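Local coordinates for RTX toxin RtxA (PDB 6IMP), which probably acts as a hydrolase, being the alpha/beta hydrolase-fold effector domain of a secreted bacterial virulence toxin, at residues 270-274 and 275-279; 29-32 and 33-36. All coordinates share one frame; numbering follows the deposited sequence.

Contact 1 of 2, residues 270-274 and 275-279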
ATOM      1  N   ALA A 270      11.466   7.682 -15.422  1.00105.09           N
ATOM      2  CA  ALA A 270      12.492   7.592 -16.450  1.00110.12           C
ATOM      3  C   ALA A 270      13.220   6.248 -16.350  1.00106.79           C
ATOM      4  O   ALA A 270      13.045   5.386 -17.213  1.00109.58           O
ATOM      5  CB  ALA A 270      13.467   8.758 -16.345  1.00118.75           C
ATOM      6  N   LYS A 271      13.944   6.030 -15.252  1.00 95.57           N
ATOM      7  CA  LYS A 271      14.672   4.762 -15.044  1.00 90.66           C
ATOM      8  C   LYS A 271      13.856   3.521 -15.448  1.00 81.15           C
ATOM      9  O   LYS A 271      14.417   2.526 -15.905  1.00 81.24           O
ATOM     10  CB  LYS A 271      15.119   4.613 -13.583  1.00 87.23           C
ATOM     11  CG  LYS A 271      16.063   5.698 -13.098  1.00 96.52           C
ATOM     12  CD  LYS A 271      17.045   5.185 -12.051  1.00109.09           C
ATOM     13  CE  LYS A 271      18.121   6.221 -11.742  1.00116.77           C
ATOM     14  NZ  LYS A 271      18.480   6.262 -10.297  1.00125.08           N
ATOM     15  N   LEU A 272      12.543   3.577 -15.261  1.00 74.29           N
ATOM     16  CA  LEU A 272      11.702   2.402 -15.462  1.00 88.12           C
ATOM     17  C   LEU A 272      11.365   2.179 -16.955  1.00 98.86           C
ATOM     18  O   LEU A 272      11.430   1.048 -17.448  1.00 88.49           O
ATOM     19  CB  LEU A 272      10.429   2.472 -14.589  1.00 79.83           C
ATOM     20  CG  LEU A 272      10.558   2.377 -13.051  1.00 76.22           C
ATOM     21  CD1 LEU A 272       9.223   2.018 -12.417  1.00 71.60           C
ATOM     22  CD2 LEU A 272      11.597   1.362 -12.595  1.00 82.20           C
ATOM     23  N   ALA A 273      11.022   3.255 -17.666  1.00115.11           N
ATOM     24  CA  ALA A 273      10.848   3.200 -19.134  1.00105.52           C
ATOM     25  C   ALA A 273      12.146   2.737 -19.787  1.00106.13           C
ATOM     26  O   ALA A 273      12.153   1.865 -20.671  1.00 95.98           O
ATOM     27  CB  ALA A 273      10.454   4.569 -19.677  1.00 90.13           C
ATOM     28  N   ILE A 274      13.238   3.321 -19.303  1.00101.93           N
ATOM     29  CA  ILE A 274      14.586   3.056 -19.791  1.00103.55           C
ATOM     30  C   ILE A 274      14.930   1.573 -19.716  1.00104.66           C
ATOM     31  O   ILE A 274      15.495   1.020 -20.652  1.00111.48           O
ATOM     32  CB  ILE A 274      15.626   3.857 -18.979  1.00101.70           C
ATOM     33  CG1 ILE A 274      15.511   5.353 -19.297  1.00107.17           C
ATOM     34  CG2 ILE A 274      17.033   3.374 -19.283  1.00101.91           C
ATOM     35  CD1 ILE A 274      16.272   6.245 -18.335  1.00109.35           C
ATOM     36  N   ALA A 275      14.577   0.936 -18.604  1.00108.23           N
ATOM     37  CA  ALA A 275      14.887  -0.480 -18.391  1.00103.53           C
ATOM     38  C   ALA A 275      13.853  -1.427 -19.021  1.00100.42           C
ATOM     39  O   ALA A 275      13.888  -2.631 -18.782  1.00 97.34           O
ATOM     40  CB  ALA A 275      15.027  -0.761 -16.906  1.00106.53           C
ATOM     41  N   GLY A 276      12.928  -0.880 -19.805  1.00102.44           N
ATOM     42  CA  GLY A 276      12.043  -1.691 -20.642  1.00101.67           C
ATOM     43  C   GLY A 276      10.716  -2.048 -19.995  1.00103.90           C
ATOM     44  O   GLY A 276       9.906  -2.755 -20.602  1.00101.82           O
ATOM     45  N   TYR A 277      10.489  -1.568 -18.768  1.00107.81           N
ATOM     46  CA  TYR A 277       9.221  -1.812 -18.069  1.00102.63           C
ATOM     47  C   TYR A 277       8.092  -1.104 -18.813  1.00 97.56           C
ATOM     48  O   TYR A 277       8.225   0.052 -19.217  1.00105.25           O
ATOM     49  CB  TYR A 277       9.260  -1.316 -16.614  1.00 97.98           C
ATOM     50  CG  TYR A 277      10.261  -2.023 -15.698  1.00107.71           C
ATOM     51  CD1 TYR A 277      10.034  -3.331 -15.234  1.00102.29           C
ATOM     52  CD2 TYR A 277      11.405  -1.356 -15.239  1.00105.22           C
ATOM     53  CE1 TYR A 277      10.941  -3.961 -14.375  1.00 98.91           C
ATOM     54  CE2 TYR A 277      12.315  -1.975 -14.383  1.00104.14           C
ATOM     55  CZ  TYR A 277      12.086  -3.273 -13.951  1.00103.47           C
ATOM     56  OH  TYR A 277      12.992  -3.862 -13.088  1.00 92.65           O
ATOM     57  N   ASN A 278       6.992  -1.818 -18.993  1.00 86.28           N
ATOM     58  CA  ASN A 278       5.798  -1.266 -19.598  1.00 77.60           C
ATOM     59  C   ASN A 278       5.138  -0.306 -18.555  1.00 89.23           C
ATOM     60  O   ASN A 278       4.313  -0.721 -17.704  1.00 99.98           O
ATOM     61  CB  ASN A 278       4.889  -2.433 -20.013  1.00 72.14           C
ATOM     62  CG  ASN A 278       3.445  -2.041 -20.158  1.00 72.47           C
ATOM     63  OD1 ASN A 278       2.562  -2.688 -19.599  1.00 77.31           O
ATOM     64  ND2 ASN A 278       3.188  -0.990 -20.916  1.00 76.69           N
ATOM     65  N   VAL A 279       5.514   0.962 -18.636  1.00 92.87           N
ATOM     66  CA  VAL A 279       5.054   1.978 -17.706  1.00 96.45           C
ATOM     67  C   VAL A 279       4.219   3.105 -18.268  1.00 96.05           C
ATOM     68  O   VAL A 279       4.691   3.882 -19.067  1.00 90.63           O
ATOM     69  CB  VAL A 279       6.257   2.692 -17.110  1.00 97.82           C
ATOM     70  CG1 VAL A 279       5.841   3.542 -15.932  1.00 94.00           C
ATOM     71  CG2 VAL A 279       7.322   1.696 -16.736  1.00106.35           C
TER
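Leu272 (chi1 -67°) and Tyr277 (chi1 -64°) both carry CG opposite their own carbonyl carbon, and with these torsions the two side chains meet obliquely. Leu272 CD2 lies 3.8 Å from Tyr277 CD2 and also touches CE2, so this methyl meets the CD2-CE2 bond of the ring. The backbone of Leu272 lies at the edge of that ring, its O 3.3 Å from Tyr277 CD2. Val279 CG2 approaches Leu272 CB at 3.9 Å, a second apolar contact to the same leucine.

The backbone turns here in a Schellman motif. Tyr277 N reaches back to Leu272 O (3.1 Å), and inside this bond Gly276 N donates to Ala273 O (3.0 Å). Gly276, with phi 93°, is the C' residue, the positive phi being one that glycine adopts readily. One residue before, Ala275 N still bonds Lys271 O (3.1 Å), in the i to i-4 pattern of the helix.

Helix 260-274 thus ends and the chain heads for strand 282-283. Leu272 and Tyr277 both pack on Leu243 of helix 239-243, while Lys248 makes a cation-pi contact with the Tyr277 ring and a hydrogen bond to Ala275 O.

Contact 2 of 2, residues 29-32 and 33-36; sequences LSPL and TRFL
Thr33 and Ser30 meet through their hydroxyls, with Ser30 OG and Thr33 OG1 2.7 Å apart in a hydrogen bond whose direction is open; the exact place of OG1 is less sure. Each oxygen sits between its own backbone N and carbonyl carbon (chi1 85° for Ser30, 42° for Thr33), which brings the two hydroxyls together at the start of the helix.

Arg34 follows, its N held by Ser30 O at 3.0 Å. Its side chain folds back beside the first turn: CB rests 3.4 Å from Pro31 O, CG leans on Ser30 O, and the chain bends at chi3, leaving the guanidinium edge toward Pro31 CA.

Phe35 N bonds Pro31 O at 3.2 Å, and its ring atom CD2 makes a loose apolar contact with Leu32 CG at 4.3 Å. Leu36 N completes the run with a 2.8 Å bond to Leu32 O. Phe35 and Leu36 also reach Ile229 of helix 224-232.

Ser30 occupies the N-cap position and Pro31 the first turn, where its nitrogen, having no hydrogen, costs the helix no bond; this is the N-terminal start of helix 31-41, at the surface of the domain.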
ATOM      1  N   LEU A  29      10.665  -1.365  22.769  1.00156.12           N
ATOM      2  CA  LEU A  29      11.728  -2.062  22.057  1.00148.46           C
ATOM      3  C   LEU A  29      13.140  -1.610  22.464  1.00145.44           C
ATOM      4  O   LEU A  29      13.776  -2.238  23.314  1.00147.39           O
ATOM      5  CB  LEU A  29      11.486  -1.915  20.547  1.00143.77           C
ATOM      6  CG  LEU A  29      12.393  -2.742  19.636  1.00140.14           C
ATOM      7  CD1 LEU A  29      11.672  -3.152  18.364  1.00132.53           C
ATOM      8  CD2 LEU A  29      13.654  -1.984  19.285  1.00144.62           C
ATOM      9  N   SER A  30      13.638  -0.557  21.818  1.00127.93           N
ATOM     10  CA  SER A  30      14.867   0.120  22.224  1.00102.26           C
ATOM     11  C   SER A  30      14.699   1.583  21.865  1.00 97.14           C
ATOM     12  O   SER A  30      14.020   1.900  20.889  1.00 97.96           O
ATOM     13  CB  SER A  30      16.090  -0.454  21.502  1.00 89.76           C
ATOM     14  OG  SER A  30      16.282   0.158  20.237  1.00 81.08           O
ATOM     15  N   PRO A  31      15.341   2.487  22.620  1.00 94.09           N
ATOM     16  CA  PRO A  31      15.023   3.905  22.443  1.00 95.09           C
ATOM     17  C   PRO A  31      15.196   4.423  21.015  1.00 94.16           C
ATOM     18  O   PRO A  31      14.445   5.302  20.584  1.00 96.23           O
ATOM     19  CB  PRO A  31      16.033   4.606  23.361  1.00 90.70           C
ATOM     20  CG  PRO A  31      16.429   3.571  24.345  1.00 91.30           C
ATOM     21  CD  PRO A  31      16.480   2.312  23.534  1.00 93.50           C
ATOM     22  N   LEU A  32      16.201   3.918  20.305  1.00 77.54           N
ATOM     23  CA  LEU A  32      16.530   4.463  18.994  1.00 83.16           C
ATOM     24  C   LEU A  32      15.634   3.930  17.885  1.00 84.61           C
ATOM     25  O   LEU A  32      15.269   4.669  16.973  1.00 90.18           O
ATOM     26  CB  LEU A  32      17.995   4.219  18.633  1.00 83.28           C
ATOM     27  CG  LEU A  32      18.686   5.495  18.138  1.00 83.80           C
ATOM     28  CD1 LEU A  32      18.937   6.444  19.304  1.00 88.22           C
ATOM     29  CD2 LEU A  32      19.981   5.178  17.426  1.00 81.26           C
ATOM     30  N   THR A  33      15.310   2.646  17.933  1.00 83.46           N
ATOM     31  CA  THR A  33      14.379   2.088  16.970  1.00 81.51           C
ATOM     32  C   THR A  33      12.966   2.628  17.219  1.00 78.51           C
ATOM     33  O   THR A  33      12.182   2.718  16.287  1.00 86.64           O
ATOM     34  CB  THR A  33      14.398   0.557  16.970  1.00 88.10           C
ATOM     35  OG1 THR A  33      14.447   0.098  18.316  1.00 96.17           O
ATOM     36  CG2 THR A  33      15.626   0.037  16.227  1.00 88.93           C
ATOM     37  N   ARG A  34      12.667   3.041  18.454  1.00 78.84           N
ATOM     38  CA  ARG A  34      11.470   3.866  18.729  1.00 87.81           C
ATOM     39  C   ARG A  34      11.511   5.210  17.969  1.00 86.09           C
ATOM     40  O   ARG A  34      10.527   5.604  17.344  1.00 88.23           O
ATOM     41  CB  ARG A  34      11.283   4.111  20.242  1.00 97.46           C
ATOM     42  CG  ARG A  34      10.559   2.984  20.988  1.00108.50           C
ATOM     43  CD  ARG A  34      10.070   3.422  22.371  1.00120.43           C
ATOM     44  NE  ARG A  34      11.176   3.735  23.283  1.00130.51           N
ATOM     45  CZ  ARG A  34      11.043   4.276  24.496  1.00129.21           C
ATOM     46  NH1 ARG A  34      12.125   4.521  25.227  1.00121.71           N
ATOM     47  NH2 ARG A  34       9.841   4.581  24.984  1.00131.32           N
ATOM     48  N   PHE A  35      12.645   5.904  18.038  1.00 84.79           N
ATOM     49  CA  PHE A  35      12.881   7.109  17.216  1.00 84.54           C
ATOM     50  C   PHE A  35      12.690   6.804  15.729  1.00 84.92           C
ATOM     51  O   PHE A  35      11.911   7.463  15.044  1.00 81.66           O
ATOM     52  CB  PHE A  35      14.296   7.693  17.479  1.00 83.12           C
ATOM     53  CG  PHE A  35      14.905   8.428  16.298  1.00 68.98           C
ATOM     54  CD1 PHE A  35      14.270   9.518  15.742  1.00 66.26           C
ATOM     55  CD2 PHE A  35      16.138   8.066  15.808  1.00 62.24           C
ATOM     56  CE1 PHE A  35      14.821  10.194  14.671  1.00 65.10           C
ATOM     57  CE2 PHE A  35      16.705   8.747  14.752  1.00 66.94           C
ATOM     58  CZ  PHE A  35      16.038   9.807  14.173  1.00 65.13           C
ATOM     59  N   LEU A  36      13.407   5.804  15.239  1.00 84.41           N
ATOM     60  CA  LEU A  36      13.367   5.475  13.827  1.00 83.80           C
ATOM     61  C   LEU A  36      11.953   5.150  13.367  1.00 80.04           C
ATOM     62  O   LEU A  36      11.465   5.734  12.402  1.00 93.80           O
ATOM     63  CB  LEU A  36      14.293   4.302  13.512  1.00 94.50           C
ATOM     64  CG  LEU A  36      14.786   4.295  12.065  1.00103.93           C
ATOM     65  CD1 LEU A  36      15.851   5.367  11.873  1.00104.41           C
ATOM     66  CD2 LEU A  36      15.307   2.919  11.661  1.00106.66           C
TER

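Contacts 1 and 2 are opposite kinds of helix end: residues 29-36 start helix 31-41, whereas residues 270-279 finish helix 260-274. They are far apart, with centres about 37 Å from each other and nearest atoms about 22 Å apart, and they do not touch. Both are peripheral, contact 2 lying about 24 Å and contact 1 about 21 Å from the centre of the chain, centre to centre. Contact 1 is partly buried and leads toward the outermost strand 282-283 of the mixed sheet; contact 2 is a surface contact early in the chain. Neither includes the GxSxG pattern at Gly176, Ser178 and Gly180, which is consistent with the nucleophile elbow of an alpha/beta hydrolase.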